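Local coordinates for pesticidal crystal protein CRY4AA (Bacillus thuringiensis, PDB 2C9K) that promotes colloid-osmotic lysis of insect midgut epithelial cells after binding to them, acting as a mosquito-larvicidal, pore-forming toxin, at residues 3-8 / 34-39; 12-17 / 455-460; 58-63 / 205-210; 290-295 / 498-503; 526-531 / 558-563. All coordinates share one frame; numbering follows the deposited sequence.

The five contacts trace a three-domain delta-endotoxin from its helical bundle to its C-terminal beta domain. Interactions 1 and 3 lie inside the bundle, their centres about 25 Å apart. Interaction 2 shares helix 5-16 with interaction 1, their centres about 15 Å apart, and carries the bundle over to the middle, sheet-built domain. Interaction 4 joins that domain to the C-terminal one; it touches interaction 2 directly, through Phe-293 and Trp-295 packed on Thr-456 and Val-460, with centres about 19 Å apart. Interaction 5 lies within the C-terminal domain, about 17 Å from interaction 4 between centres, and both reach the same mixed sheet. Two contacts inside the bundle and one inside the C-terminal domain thus flank the two that join domains.

Interaction 1 (3-8 / 34-39); sequences LSAYTI and IPVLFP
Val-36 meets Ala-5 and Ile-8 where helix 5-16 passes helix 29-37, and the valine is the common partner of the whole contact. Its CB bond points at the first helix, and from there the side chain forks. CG1, placed anti to the backbone N (chi1 173°), reaches Ala-5 near the start of the opposing helix: it lies 3.9 Å from Ala-5 CB and 4.1 Å from Ala-5 CA, which means that the small alanine lets the methyl come down almost to the backbone. CG2, the other branch, goes to Ile-8, one turn on, and stops 4.1 Å from Ile-8 CG2. There the two branched side chains approach at a slant, methyl against methyl. Ala-5 and Ile-8 are three residues apart and so present their CB bonds on one side of the helix, where a single forked residue can touch both. Phe-50 of helix 46-58 also packs on Ala-5, and Trp-47 of that helix packs on Leu-37, so a third helix flanks the pair within the N-terminal alpha-helical domain. Every atom that meets across the contact is carbon, which implies cohesion by dispersion and burial, with no directional bond to fix the angle between the helices.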
# COMPACT_ATOMS: atom_id res chain seq x y z
N LEU A 3 -14.12 -3.18 7.34
CA LEU A 3 -13.28 -3.73 8.41
C LEU A 3 -12.05 -2.82 8.50
O LEU A 3 -11.12 -2.96 7.72
CB LEU A 3 -12.89 -5.17 8.08
CG LEU A 3 -12.28 -6.03 9.19
CD1 LEU A 3 -12.79 -5.59 10.56
CD2 LEU A 3 -12.61 -7.50 8.93
N SER A 4 -12.07 -1.91 9.47
CA SER A 4 -11.00 -0.93 9.65
C SER A 4 -9.69 -1.37 10.29
O SER A 4 -8.73 -0.62 10.27
CB SER A 4 -11.53 0.28 10.42
OG SER A 4 -11.89 -0.08 11.74
N ALA A 5 -9.64 -2.57 10.85
CA ALA A 5 -8.40 -3.01 11.47
C ALA A 5 -7.26 -3.02 10.46
O ALA A 5 -6.15 -2.55 10.76
CB ALA A 5 -8.58 -4.40 12.07
N TYR A 6 -7.52 -3.55 9.27
CA TYR A 6 -6.52 -3.61 8.20
C TYR A 6 -5.81 -2.26 8.07
O TYR A 6 -4.59 -2.17 8.22
CB TYR A 6 -7.18 -3.95 6.86
CG TYR A 6 -7.79 -5.33 6.77
CD1 TYR A 6 -8.80 -5.60 5.86
CD2 TYR A 6 -7.33 -6.38 7.58
CE1 TYR A 6 -9.36 -6.87 5.75
CE2 TYR A 6 -7.88 -7.65 7.48
CZ TYR A 6 -8.89 -7.89 6.57
OH TYR A 6 -9.45 -9.15 6.47
N THR A 7 -6.59 -1.22 7.79
CA THR A 7 -6.03 0.11 7.62
C THR A 7 -5.52 0.76 8.92
O THR A 7 -4.64 1.61 8.86
CB THR A 7 -7.04 1.05 6.93
OG1 THR A 7 -8.33 0.92 7.54
CG2 THR A 7 -7.15 0.71 5.45
N ILE A 8 -6.06 0.37 10.07
CA ILE A 8 -5.58 0.94 11.34
C ILE A 8 -4.26 0.31 11.78
O ILE A 8 -3.33 1.00 12.19
CB ILE A 8 -6.58 0.75 12.50
CG1 ILE A 8 -7.84 1.59 12.28
CG2 ILE A 8 -5.91 1.15 13.82
CD1 ILE A 8 -8.94 1.30 13.27
N ILE A 34 -3.38 -4.21 20.51
CA ILE A 34 -4.15 -5.14 21.34
C ILE A 34 -5.65 -4.84 21.34
O ILE A 34 -6.47 -5.73 21.12
CB ILE A 34 -3.64 -5.13 22.79
CG1 ILE A 34 -2.18 -5.57 22.83
CG2 ILE A 34 -4.47 -6.08 23.64
CD1 ILE A 34 -1.58 -5.52 24.22
N PRO A 35 -6.04 -3.58 21.59
CA PRO A 35 -7.46 -3.20 21.60
C PRO A 35 -8.13 -3.38 20.23
O PRO A 35 -9.32 -3.68 20.13
CB PRO A 35 -7.43 -1.73 22.02
CG PRO A 35 -6.21 -1.65 22.88
CD PRO A 35 -5.21 -2.49 22.12
N VAL A 36 -7.35 -3.18 19.17
CA VAL A 36 -7.84 -3.30 17.80
C VAL A 36 -7.95 -4.76 17.35
O VAL A 36 -8.86 -5.12 16.60
CB VAL A 36 -6.91 -2.54 16.82
CG1 VAL A 36 -7.33 -2.82 15.39
CG2 VAL A 36 -6.96 -1.05 17.11
N LEU A 37 -7.03 -5.59 17.82
CA LEU A 37 -7.01 -7.01 17.46
C LEU A 37 -7.68 -7.93 18.50
O LEU A 37 -7.93 -9.11 18.22
CB LEU A 37 -5.57 -7.46 17.23
CG LEU A 37 -4.85 -6.80 16.06
CD1 LEU A 37 -3.38 -7.14 16.10
CD2 LEU A 37 -5.47 -7.26 14.75
N PHE A 38 -7.95 -7.40 19.69
CA PHE A 38 -8.59 -8.18 20.74
C PHE A 38 -9.55 -7.35 21.58
O PHE A 38 -9.29 -7.10 22.76
CB PHE A 38 -7.54 -8.80 21.66
CG PHE A 38 -6.42 -9.49 20.93
CD1 PHE A 38 -5.26 -8.81 20.61
CD2 PHE A 38 -6.53 -10.84 20.59
CE1 PHE A 38 -4.21 -9.45 19.96
CE2 PHE A 38 -5.48 -11.50 19.94
CZ PHE A 38 -4.32 -10.80 19.62
N PRO A 39 -10.67 -6.90 20.99
CA PRO A 39 -11.67 -6.09 21.70
C PRO A 39 -12.45 -6.86 22.77
O PRO A 39 -13.01 -6.27 23.70
CB PRO A 39 -12.56 -5.58 20.56
CG PRO A 39 -12.48 -6.68 19.55
CD PRO A 39 -11.01 -7.02 19.56

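Interaction 2 (12-17 / 455-460); sequences TVLTGF and WTHSSV
The seam between the N-terminal helical bundle and the sheet-built middle domain of the toxin is crossed here, with Leu-14 of helix 5-16 facing His-457, the last residue of strand 450-457, and Ser-459 in the turn after it. As that strand finishes, the chain folds into a type I beta turn from His-457 to Val-460, closed by the bond from Val-460 N to His-457 O (3.2 Å). The turn brings the first and third of its residues round to the helix together. Leu-14 supplies one branch to both: its CD1 methyl sits 3.7 Å from His-457 NE2 and 3.8 Å from Ser-459 CB. The CB bond of Leu-14 already points at the turn; with CG anti to the carbonyl carbon (chi1 -78°), CD1 ends against both partners, and the imidazole comes to meet it from the opposite direction. The methyl lies oblique to the ring and nearer NE2 than CD2, which is 4.2 Å from Leu-14 CD1. Behind the contact, His-432 of the adjacent strand packs edge-to-face with His-457, while Ser-459 OG is hydrogen-bonded to Leu-259 N. On the bundle side, Leu-242 also touches Leu-14. A lone aliphatic methyl therefore rests on a largely polar turn: van der Waals contact alone joins these two segments, and the serine hydroxyl has its hydrogen bond with Leu-259 N, not with the helix.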
# COMPACT_ATOMS: atom_id res chain seq x y z
N THR A 12 -0.79 2.41 12.40
CA THR A 12 -0.02 2.44 13.64
C THR A 12 1.45 2.12 13.45
O THR A 12 2.31 2.70 14.10
CB THR A 12 -0.59 1.46 14.65
OG1 THR A 12 -1.99 1.66 14.77
CG2 THR A 12 0.06 1.67 16.01
N VAL A 13 1.73 1.17 12.57
CA VAL A 13 3.11 0.77 12.28
C VAL A 13 3.89 1.93 11.63
O VAL A 13 5.01 2.22 12.04
CB VAL A 13 3.14 -0.49 11.37
CG1 VAL A 13 4.56 -0.80 10.97
CG2 VAL A 13 2.54 -1.66 12.10
N LEU A 14 3.29 2.57 10.62
CA LEU A 14 3.92 3.71 9.95
C LEU A 14 4.30 4.75 10.99
O LEU A 14 5.44 5.23 11.03
CB LEU A 14 2.97 4.34 8.94
CG LEU A 14 2.81 3.61 7.61
CD1 LEU A 14 1.58 4.09 6.88
CD2 LEU A 14 4.06 3.83 6.77
N THR A 15 3.34 5.09 11.84
CA THR A 15 3.53 6.06 12.91
C THR A 15 4.53 5.53 13.93
O THR A 15 5.30 6.29 14.52
CB THR A 15 2.20 6.32 13.63
OG1 THR A 15 1.25 6.82 12.69
CG2 THR A 15 2.38 7.32 14.75
N GLY A 16 4.53 4.22 14.13
CA GLY A 16 5.41 3.61 15.10
C GLY A 16 6.90 3.68 14.85
O GLY A 16 7.67 3.73 15.80
N PHE A 17 7.31 3.65 13.58
CA PHE A 17 8.73 3.71 13.26
C PHE A 17 9.31 5.10 13.42
O PHE A 17 10.47 5.34 13.07
CB PHE A 17 8.97 3.20 11.85
CG PHE A 17 8.82 1.71 11.72
CD1 PHE A 17 7.79 1.16 10.99
CD2 PHE A 17 9.71 0.86 12.37
CE1 PHE A 17 7.63 -0.22 10.91
CE2 PHE A 17 9.56 -0.52 12.30
CZ PHE A 17 8.52 -1.05 11.57
N TRP A 455 -7.21 4.52 -5.65
CA TRP A 455 -6.93 5.07 -4.33
C TRP A 455 -5.49 4.84 -3.93
O TRP A 455 -4.99 3.73 -4.02
CB TRP A 455 -7.85 4.42 -3.28
CG TRP A 455 -9.31 4.63 -3.53
CD1 TRP A 455 -10.15 3.79 -4.20
CD2 TRP A 455 -10.09 5.77 -3.15
NE1 TRP A 455 -11.41 4.34 -4.26
CE2 TRP A 455 -11.40 5.55 -3.62
CE3 TRP A 455 -9.81 6.95 -2.45
CZ2 TRP A 455 -12.42 6.48 -3.42
CZ3 TRP A 455 -10.83 7.87 -2.25
CH2 TRP A 455 -12.12 7.62 -2.73
N THR A 456 -4.82 5.90 -3.50
CA THR A 456 -3.43 5.78 -3.06
C THR A 456 -3.40 5.98 -1.55
O THR A 456 -4.31 6.60 -0.98
CB THR A 456 -2.53 6.82 -3.75
OG1 THR A 456 -3.12 8.12 -3.65
CG2 THR A 456 -2.35 6.46 -5.21
N HIS A 457 -2.37 5.46 -0.88
CA HIS A 457 -2.29 5.60 0.57
C HIS A 457 -2.00 7.03 1.01
O HIS A 457 -1.07 7.67 0.50
CB HIS A 457 -1.21 4.68 1.12
CG HIS A 457 -1.36 4.40 2.58
ND1 HIS A 457 -2.11 3.35 3.06
CD2 HIS A 457 -0.91 5.07 3.67
CE1 HIS A 457 -2.12 3.39 4.38
NE2 HIS A 457 -1.40 4.42 4.77
N SER A 458 -2.77 7.53 1.97
CA SER A 458 -2.60 8.91 2.45
C SER A 458 -1.32 9.14 3.24
O SER A 458 -1.15 10.18 3.87
CB SER A 458 -3.80 9.34 3.28
OG SER A 458 -3.85 8.65 4.52
N SER A 459 -0.41 8.18 3.21
CA SER A 459 0.86 8.33 3.91
C SER A 459 1.90 8.91 2.97
O SER A 459 3.00 9.26 3.39
CB SER A 459 1.37 6.99 4.43
OG SER A 459 1.75 6.14 3.35
N VAL A 460 1.54 9.01 1.69
CA VAL A 460 2.44 9.54 0.68
C VAL A 460 2.53 11.06 0.78
O VAL A 460 1.53 11.74 0.94
CB VAL A 460 1.98 9.14 -0.74
CG1 VAL A 460 3.01 9.60 -1.77
CG2 VAL A 460 1.78 7.63 -0.80

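Interaction 3 (58-63 / 205-210); sequences IKKEIA and LNLIKT
Ile-58 holds CG2 anti to its backbone N and CG1 beside it (chi1 -63°), while Leu-207 swings CG anti to its own N (chi1 173°), and these two settings bring CG2 of the isoleucine and CD2 of the leucine to 3.9 Å. The site belongs to the N-terminal alpha-helical bundle, where the last residue of helix 46-58 and the loop after it lie against the end of helix 183-208. The two side chains cross at about a right angle, so the methyls meet without the chains lying along each other. On the other branch, Ile-58 CG1 faces Ile-208 CD1 at 4.4 Å; the isoleucine thus straddles two consecutive residues of the opposing helix.

Both helices stop nearby. Lys-59 leaves helical geometry with a positive phi (45°), turning the chain so that the CB bond of Lys-60 points toward helix 183-208. Across from it, Thr-210 N is bonded to Leu-207 O (3.0 Å) at the end of the other segment. Tyr-134 of helix 129-137 touches both Ile-58 and Leu-207 and also hydrogen-bonds to Lys-60 O, tying a third helix to the junction. At the outer side of the contact, the extended side chain of Lys-60 touches only with its end, the ammonium atom NZ lying 4.4 Å from the CD1 methyl of Leu-207.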
# COMPACT_ATOMS: atom_id res chain seq x y z
N ILE A 58 -13.69 -15.18 -2.16
CA ILE A 58 -13.23 -16.30 -2.98
C ILE A 58 -14.37 -17.29 -3.18
O ILE A 58 -14.34 -18.12 -4.09
CB ILE A 58 -12.05 -17.02 -2.32
CG1 ILE A 58 -10.87 -16.06 -2.22
CG2 ILE A 58 -11.68 -18.24 -3.12
CD1 ILE A 58 -9.63 -16.68 -1.61
N LYS A 59 -15.38 -17.18 -2.32
CA LYS A 59 -16.56 -18.02 -2.34
C LYS A 59 -16.34 -19.52 -2.53
O LYS A 59 -17.08 -20.18 -3.26
CB LYS A 59 -17.55 -17.49 -3.39
CG LYS A 59 -17.98 -16.05 -3.13
CD LYS A 59 -19.36 -15.73 -3.73
CE LYS A 59 -19.41 -15.93 -5.24
NZ LYS A 59 -20.79 -15.77 -5.81
N LYS A 60 -15.31 -20.06 -1.89
CA LYS A 60 -15.02 -21.49 -1.94
C LYS A 60 -15.33 -21.99 -0.54
O LYS A 60 -15.45 -21.18 0.39
CB LYS A 60 -13.56 -21.74 -2.30
CG LYS A 60 -13.18 -23.22 -2.39
CD LYS A 60 -11.83 -23.41 -3.06
CE LYS A 60 -11.53 -24.88 -3.31
NZ LYS A 60 -10.34 -25.07 -4.19
N GLU A 61 -15.45 -23.30 -0.34
CA GLU A 61 -15.80 -23.76 0.99
C GLU A 61 -14.96 -24.80 1.72
O GLU A 61 -14.27 -25.63 1.10
CB GLU A 61 -17.25 -24.22 0.99
CG GLU A 61 -18.19 -23.20 0.38
CD GLU A 61 -19.59 -23.30 0.93
OE1 GLU A 61 -19.80 -22.89 2.10
OE2 GLU A 61 -20.48 -23.79 0.20
N ILE A 62 -15.05 -24.73 3.04
CA ILE A 62 -14.39 -25.64 3.97
C ILE A 62 -15.19 -25.59 5.28
O ILE A 62 -15.86 -24.60 5.57
CB ILE A 62 -12.92 -25.27 4.29
CG1 ILE A 62 -12.87 -23.95 5.08
CG2 ILE A 62 -12.11 -25.21 3.01
CD1 ILE A 62 -11.50 -23.66 5.65
N ALA A 63 -15.10 -26.67 6.05
CA ALA A 63 -15.81 -26.75 7.32
C ALA A 63 -15.46 -25.59 8.24
O ALA A 63 -14.29 -25.30 8.48
CB ALA A 63 -15.50 -28.08 8.00
N LEU A 205 -4.23 -15.16 -5.57
CA LEU A 205 -4.40 -14.40 -6.80
C LEU A 205 -4.52 -15.40 -7.94
O LEU A 205 -5.35 -15.24 -8.84
CB LEU A 205 -3.19 -13.49 -7.02
CG LEU A 205 -3.44 -12.02 -7.42
CD1 LEU A 205 -4.51 -11.40 -6.53
CD2 LEU A 205 -2.15 -11.24 -7.29
N ASN A 206 -3.70 -16.44 -7.90
CA ASN A 206 -3.70 -17.47 -8.93
C ASN A 206 -4.90 -18.41 -8.79
O ASN A 206 -5.36 -18.97 -9.78
CB ASN A 206 -2.40 -18.26 -8.88
CG ASN A 206 -2.42 -19.46 -9.80
OD1 ASN A 206 -2.80 -20.56 -9.40
ND2 ASN A 206 -2.03 -19.25 -11.06
N LEU A 207 -5.39 -18.57 -7.58
CA LEU A 207 -6.55 -19.42 -7.37
C LEU A 207 -7.72 -18.78 -8.13
O LEU A 207 -8.34 -19.41 -8.99
CB LEU A 207 -6.90 -19.50 -5.88
CG LEU A 207 -8.20 -20.23 -5.53
CD1 LEU A 207 -8.13 -21.67 -6.02
CD2 LEU A 207 -8.44 -20.17 -4.03
N ILE A 208 -7.99 -17.52 -7.82
CA ILE A 208 -9.08 -16.81 -8.47
C ILE A 208 -8.92 -16.78 -9.99
O ILE A 208 -9.84 -17.12 -10.72
CB ILE A 208 -9.18 -15.36 -7.96
CG1 ILE A 208 -9.48 -15.36 -6.45
CG2 ILE A 208 -10.27 -14.62 -8.72
CD1 ILE A 208 -9.61 -14.00 -5.84
N LYS A 209 -7.74 -16.39 -10.45
CA LYS A 209 -7.47 -16.28 -11.88
C LYS A 209 -7.47 -17.62 -12.58
O LYS A 209 -7.31 -17.70 -13.80
CB LYS A 209 -6.12 -15.59 -12.09
CG LYS A 209 -5.87 -15.11 -13.50
CD LYS A 209 -4.54 -14.37 -13.57
CE LYS A 209 -4.27 -13.79 -14.94
NZ LYS A 209 -2.97 -13.04 -14.97
N THR A 210 -7.68 -18.68 -11.81
CA THR A 210 -7.68 -20.03 -12.35
C THR A 210 -9.05 -20.70 -12.25
O THR A 210 -9.33 -21.65 -12.97
CB THR A 210 -6.63 -20.89 -11.60
OG1 THR A 210 -5.40 -20.91 -12.36
CG2 THR A 210 -7.13 -22.30 -11.35

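Interaction 4 (290-295 / 498-503); sequences PHLFTW and DLIDFK
Asp-498 meets Pro-290 and His-291 chiefly through one carboxylate oxygen, OD2, and the polar part of the contact runs through a water. That water accepts from His-291 N (2.6 Å) and donates to Asp-498 OD2 (2.5 Å), bridging backbone to side chain where the direct separation between His-291 N and OD2 is 4.1 Å. It also sits over the centre of one face of the His-291 imidazole, 3.5 Å above the plane, so the ring roofs the bridge. Second partners hold both residues in place: Asp-498 OD1 takes a hydrogen bond from Gly-491 N, and His-291 ND1 is bonded to Arg-289 O.

Van der Waals contacts make up the rest. The same OD2 lies 3.7 Å from Pro-290 CA, with the proline CB only slightly farther. Further along, two aliphatic ends approach loosely, Leu-292 CD2 to Ile-500 CD1 at 4.5 Å. Val-488 of strand 487-489 is packed against by Pro-290, Leu-292 and Asp-498 alike.

The end-to-end directions of 290-292 and 498-500 are 67° apart, so these pieces do not run side by side. Such a mix of bridging water, carboxylate and sparse aliphatic packing forms part of the interface between the middle and C-terminal beta domains of a three-domain delta-endotoxin.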
# COMPACT_ATOMS: atom_id res chain seq x y z
N PRO A 290 2.10 0.41 -14.51
CA PRO A 290 3.08 0.97 -13.58
C PRO A 290 3.48 2.38 -14.01
O PRO A 290 3.79 2.61 -15.17
CB PRO A 290 4.24 -0.01 -13.68
CG PRO A 290 3.55 -1.30 -13.95
CD PRO A 290 2.49 -0.93 -14.97
N HIS A 291 3.46 3.31 -13.07
CA HIS A 291 3.81 4.70 -13.38
C HIS A 291 4.44 5.37 -12.17
O HIS A 291 4.54 4.77 -11.09
CB HIS A 291 2.54 5.47 -13.76
CG HIS A 291 1.51 5.53 -12.68
ND1 HIS A 291 0.33 4.83 -12.73
CD2 HIS A 291 1.48 6.23 -11.51
CE1 HIS A 291 -0.39 5.08 -11.65
NE2 HIS A 291 0.29 5.93 -10.90
N LEU A 292 4.87 6.61 -12.36
CA LEU A 292 5.45 7.42 -11.28
C LEU A 292 4.24 7.94 -10.51
O LEU A 292 3.24 8.31 -11.12
CB LEU A 292 6.24 8.61 -11.84
CG LEU A 292 7.48 8.34 -12.68
CD1 LEU A 292 8.06 9.67 -13.19
CD2 LEU A 292 8.51 7.56 -11.85
N PHE A 293 4.33 7.97 -9.19
CA PHE A 293 3.21 8.43 -8.38
C PHE A 293 2.58 9.72 -8.94
O PHE A 293 3.29 10.66 -9.29
CB PHE A 293 3.66 8.65 -6.94
CG PHE A 293 2.53 8.79 -5.98
CD1 PHE A 293 1.95 7.68 -5.41
CD2 PHE A 293 2.03 10.05 -5.66
CE1 PHE A 293 0.87 7.81 -4.54
CE2 PHE A 293 0.96 10.19 -4.79
CZ PHE A 293 0.38 9.07 -4.24
N THR A 294 1.25 9.76 -9.02
CA THR A 294 0.58 10.97 -9.52
C THR A 294 -0.45 11.52 -8.53
O THR A 294 -1.04 10.78 -7.74
CB THR A 294 -0.17 10.73 -10.88
OG1 THR A 294 -1.25 9.81 -10.69
CG2 THR A 294 0.77 10.20 -11.93
N TRP A 295 -0.65 12.83 -8.58
CA TRP A 295 -1.62 13.49 -7.72
C TRP A 295 -2.77 14.01 -8.60
O TRP A 295 -2.55 14.57 -9.66
CB TRP A 295 -0.97 14.64 -6.96
CG TRP A 295 0.19 14.21 -6.16
CD1 TRP A 295 1.50 14.18 -6.56
CD2 TRP A 295 0.17 13.75 -4.82
NE1 TRP A 295 2.30 13.73 -5.53
CE2 TRP A 295 1.50 13.46 -4.45
CE3 TRP A 295 -0.85 13.55 -3.88
CZ2 TRP A 295 1.84 12.98 -3.18
CZ3 TRP A 295 -0.51 13.08 -2.63
CH2 TRP A 295 0.82 12.80 -2.29
N ASP A 498 5.51 0.13 -6.90
CA ASP A 498 6.36 -0.19 -8.04
C ASP A 498 7.80 0.29 -7.94
O ASP A 498 8.16 1.04 -7.02
CB ASP A 498 5.72 0.37 -9.31
CG ASP A 498 4.29 -0.10 -9.48
OD1 ASP A 498 4.02 -1.28 -9.18
OD2 ASP A 498 3.44 0.70 -9.93
N LEU A 499 8.62 -0.14 -8.90
CA LEU A 499 10.04 0.21 -8.94
C LEU A 499 10.45 0.79 -10.30
O LEU A 499 9.75 0.61 -11.30
CB LEU A 499 10.90 -1.03 -8.69
CG LEU A 499 10.46 -2.09 -7.69
CD1 LEU A 499 11.25 -3.36 -7.93
CD2 LEU A 499 10.66 -1.59 -6.27
N ILE A 500 11.59 1.46 -10.32
CA ILE A 500 12.12 2.05 -11.55
C ILE A 500 13.15 1.12 -12.18
O ILE A 500 14.04 0.62 -11.49
CB ILE A 500 12.85 3.41 -11.29
CG1 ILE A 500 11.85 4.52 -10.98
CG2 ILE A 500 13.69 3.79 -12.51
CD1 ILE A 500 12.51 5.88 -10.81
N ASP A 501 13.01 0.89 -13.48
CA ASP A 501 13.93 0.06 -14.25
C ASP A 501 14.93 1.08 -14.79
O ASP A 501 14.81 1.55 -15.92
CB ASP A 501 13.20 -0.63 -15.41
CG ASP A 501 13.97 -1.83 -15.97
OD1 ASP A 501 15.21 -1.74 -16.12
OD2 ASP A 501 13.32 -2.87 -16.27
N PHE A 502 15.90 1.43 -13.96
CA PHE A 502 16.91 2.43 -14.26
C PHE A 502 17.82 2.10 -15.45
O PHE A 502 18.76 1.30 -15.32
CB PHE A 502 17.75 2.66 -13.00
CG PHE A 502 18.58 3.91 -13.03
CD1 PHE A 502 18.16 5.04 -13.73
CD2 PHE A 502 19.77 3.98 -12.31
CE1 PHE A 502 18.91 6.22 -13.71
CE2 PHE A 502 20.53 5.16 -12.28
CZ PHE A 502 20.10 6.27 -12.98
N LYS A 503 17.55 2.71 -16.59
CA LYS A 503 18.36 2.49 -17.80
C LYS A 503 19.26 3.71 -18.12
O LYS A 503 20.44 3.56 -18.44
CB LYS A 503 17.45 2.19 -18.99
CG LYS A 503 17.45 0.73 -19.45
CD LYS A 503 17.04 -0.21 -18.34
CE LYS A 503 17.08 -1.68 -18.77
NZ LYS A 503 15.98 -2.06 -19.70
O HOH W 1 2.59 2.92 -10.60

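Interaction 5 (526-531 / 558-563); sequences ASNGSA and TDYTNL
Ala-526 and Leu-563 form the close half of this contact, and Asn-528 with Tyr-560 the looser one. In the close half a single methyl pair does the work: Leu-563 CD1 lies 3.6 Å from Ala-526 CB. Both CB bonds point at the other segment, and the leucine, with CG anti to its carbonyl carbon (chi1 -70°), extends its branch to the short alanine at the end of strand 517-527. Leu-601 and Phe-568 touch both residues, so the pair is embedded in apolar neighbours.

Toward the loop, the fit opens into polar groups that merely adjoin. The Asn-528 amide comes to the edge of the Tyr-560 ring, near its plane, with ND2 3.8 Å from CE2 and 3.7 Å from OH of that tyrosine. The amide and ring planes are turned 59° from each other. Their bonds go elsewhere: Asn-528 ND2 to Gly-557 O, and Tyr-560 OH to Thr-599 OG1. One face of the tyrosine ring has the carbonyl oxygen of Thr-558 over its centre. Beyond it the chain is exposed at Thr-558, Asp-559 and Thr-561, and a type I beta turn from Tyr-560 to Leu-563, with a weak closing bond, brings it back to the buried leucine.

Within the C-terminal beta domain, the contact lays the long connection between strands 545-550 and 569-572 against the end of strand 517-527. Strand 600-609, antiparallel to 517-527, backs both halves: Leu-601 is packed on by Ala-526, Tyr-560 and Leu-563.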
# COMPACT_ATOMS: atom_id res chain seq x y z
N ALA A 526 17.77 -3.54 -6.61
CA ALA A 526 17.89 -4.93 -7.01
C ALA A 526 18.70 -4.88 -8.30
O ALA A 526 18.67 -3.88 -9.02
CB ALA A 526 16.51 -5.54 -7.26
N SER A 527 19.42 -5.95 -8.61
CA SER A 527 20.23 -5.96 -9.81
C SER A 527 20.83 -7.31 -10.13
O SER A 527 21.34 -7.99 -9.24
CB SER A 527 21.37 -4.95 -9.66
OG SER A 527 22.29 -5.04 -10.74
N ASN A 528 20.75 -7.72 -11.39
CA ASN A 528 21.34 -8.98 -11.79
C ASN A 528 22.75 -8.63 -12.30
O ASN A 528 23.46 -7.86 -11.66
CB ASN A 528 20.51 -9.68 -12.86
CG ASN A 528 20.07 -8.75 -13.97
OD1 ASN A 528 20.77 -7.77 -14.27
ND2 ASN A 528 18.94 -9.04 -14.59
N GLY A 529 23.14 -9.18 -13.45
CA GLY A 529 24.47 -8.91 -13.96
C GLY A 529 25.55 -9.62 -13.16
O GLY A 529 25.25 -10.50 -12.35
N SER A 530 26.80 -9.25 -13.38
CA SER A 530 27.90 -9.89 -12.66
C SER A 530 28.93 -8.89 -12.19
O SER A 530 28.89 -7.72 -12.56
CB SER A 530 28.60 -10.90 -13.56
OG SER A 530 29.50 -10.22 -14.41
N ALA A 531 29.87 -9.37 -11.39
CA ALA A 531 30.93 -8.53 -10.85
C ALA A 531 31.70 -7.74 -11.91
O ALA A 531 32.22 -6.66 -11.64
CB ALA A 531 31.89 -9.38 -10.03
N THR A 558 15.78 -13.08 -14.92
CA THR A 558 15.18 -11.87 -15.48
C THR A 558 13.78 -11.68 -14.93
O THR A 558 13.11 -10.70 -15.27
CB THR A 558 15.08 -11.95 -16.99
OG1 THR A 558 14.21 -13.03 -17.35
CG2 THR A 558 16.46 -12.18 -17.60
N ASP A 559 13.32 -12.60 -14.10
CA ASP A 559 11.99 -12.47 -13.55
C ASP A 559 12.03 -11.52 -12.36
O ASP A 559 12.31 -11.94 -11.23
CB ASP A 559 11.44 -13.82 -13.09
CG ASP A 559 9.92 -13.83 -13.07
OD1 ASP A 559 9.32 -12.77 -12.79
OD2 ASP A 559 9.33 -14.91 -13.32
N TYR A 560 11.75 -10.25 -12.63
CA TYR A 560 11.78 -9.22 -11.61
C TYR A 560 10.48 -9.18 -10.85
O TYR A 560 10.44 -8.72 -9.71
CB TYR A 560 12.00 -7.86 -12.26
CG TYR A 560 13.02 -7.89 -13.37
CD1 TYR A 560 12.68 -7.53 -14.66
CD2 TYR A 560 14.32 -8.31 -13.12
CE1 TYR A 560 13.61 -7.59 -15.69
CE2 TYR A 560 15.27 -8.37 -14.13
CZ TYR A 560 14.90 -8.01 -15.42
OH TYR A 560 15.83 -8.07 -16.42
N THR A 561 9.41 -9.67 -11.47
CA THR A 561 8.10 -9.67 -10.84
C THR A 561 8.07 -10.45 -9.54
O THR A 561 7.36 -10.06 -8.61
CB THR A 561 7.01 -10.26 -11.75
OG1 THR A 561 7.62 -11.07 -12.76
CG2 THR A 561 6.18 -9.14 -12.36
N ASN A 562 8.81 -11.54 -9.47
CA ASN A 562 8.82 -12.33 -8.26
C ASN A 562 10.14 -12.32 -7.50
O ASN A 562 10.58 -13.35 -7.00
CB ASN A 562 8.35 -13.76 -8.53
CG ASN A 562 8.77 -14.28 -9.90
OD1 ASN A 562 9.97 -14.27 -10.25
ND2 ASN A 562 7.80 -14.73 -10.69
N LEU A 563 10.76 -11.15 -7.41
CA LEU A 563 12.00 -11.00 -6.67
C LEU A 563 11.72 -11.27 -5.19
O LEU A 563 10.65 -10.93 -4.68
CB LEU A 563 12.58 -9.59 -6.82
CG LEU A 563 13.15 -9.18 -8.18
CD1 LEU A 563 13.81 -7.80 -8.05
CD2 LEU A 563 14.17 -10.20 -8.65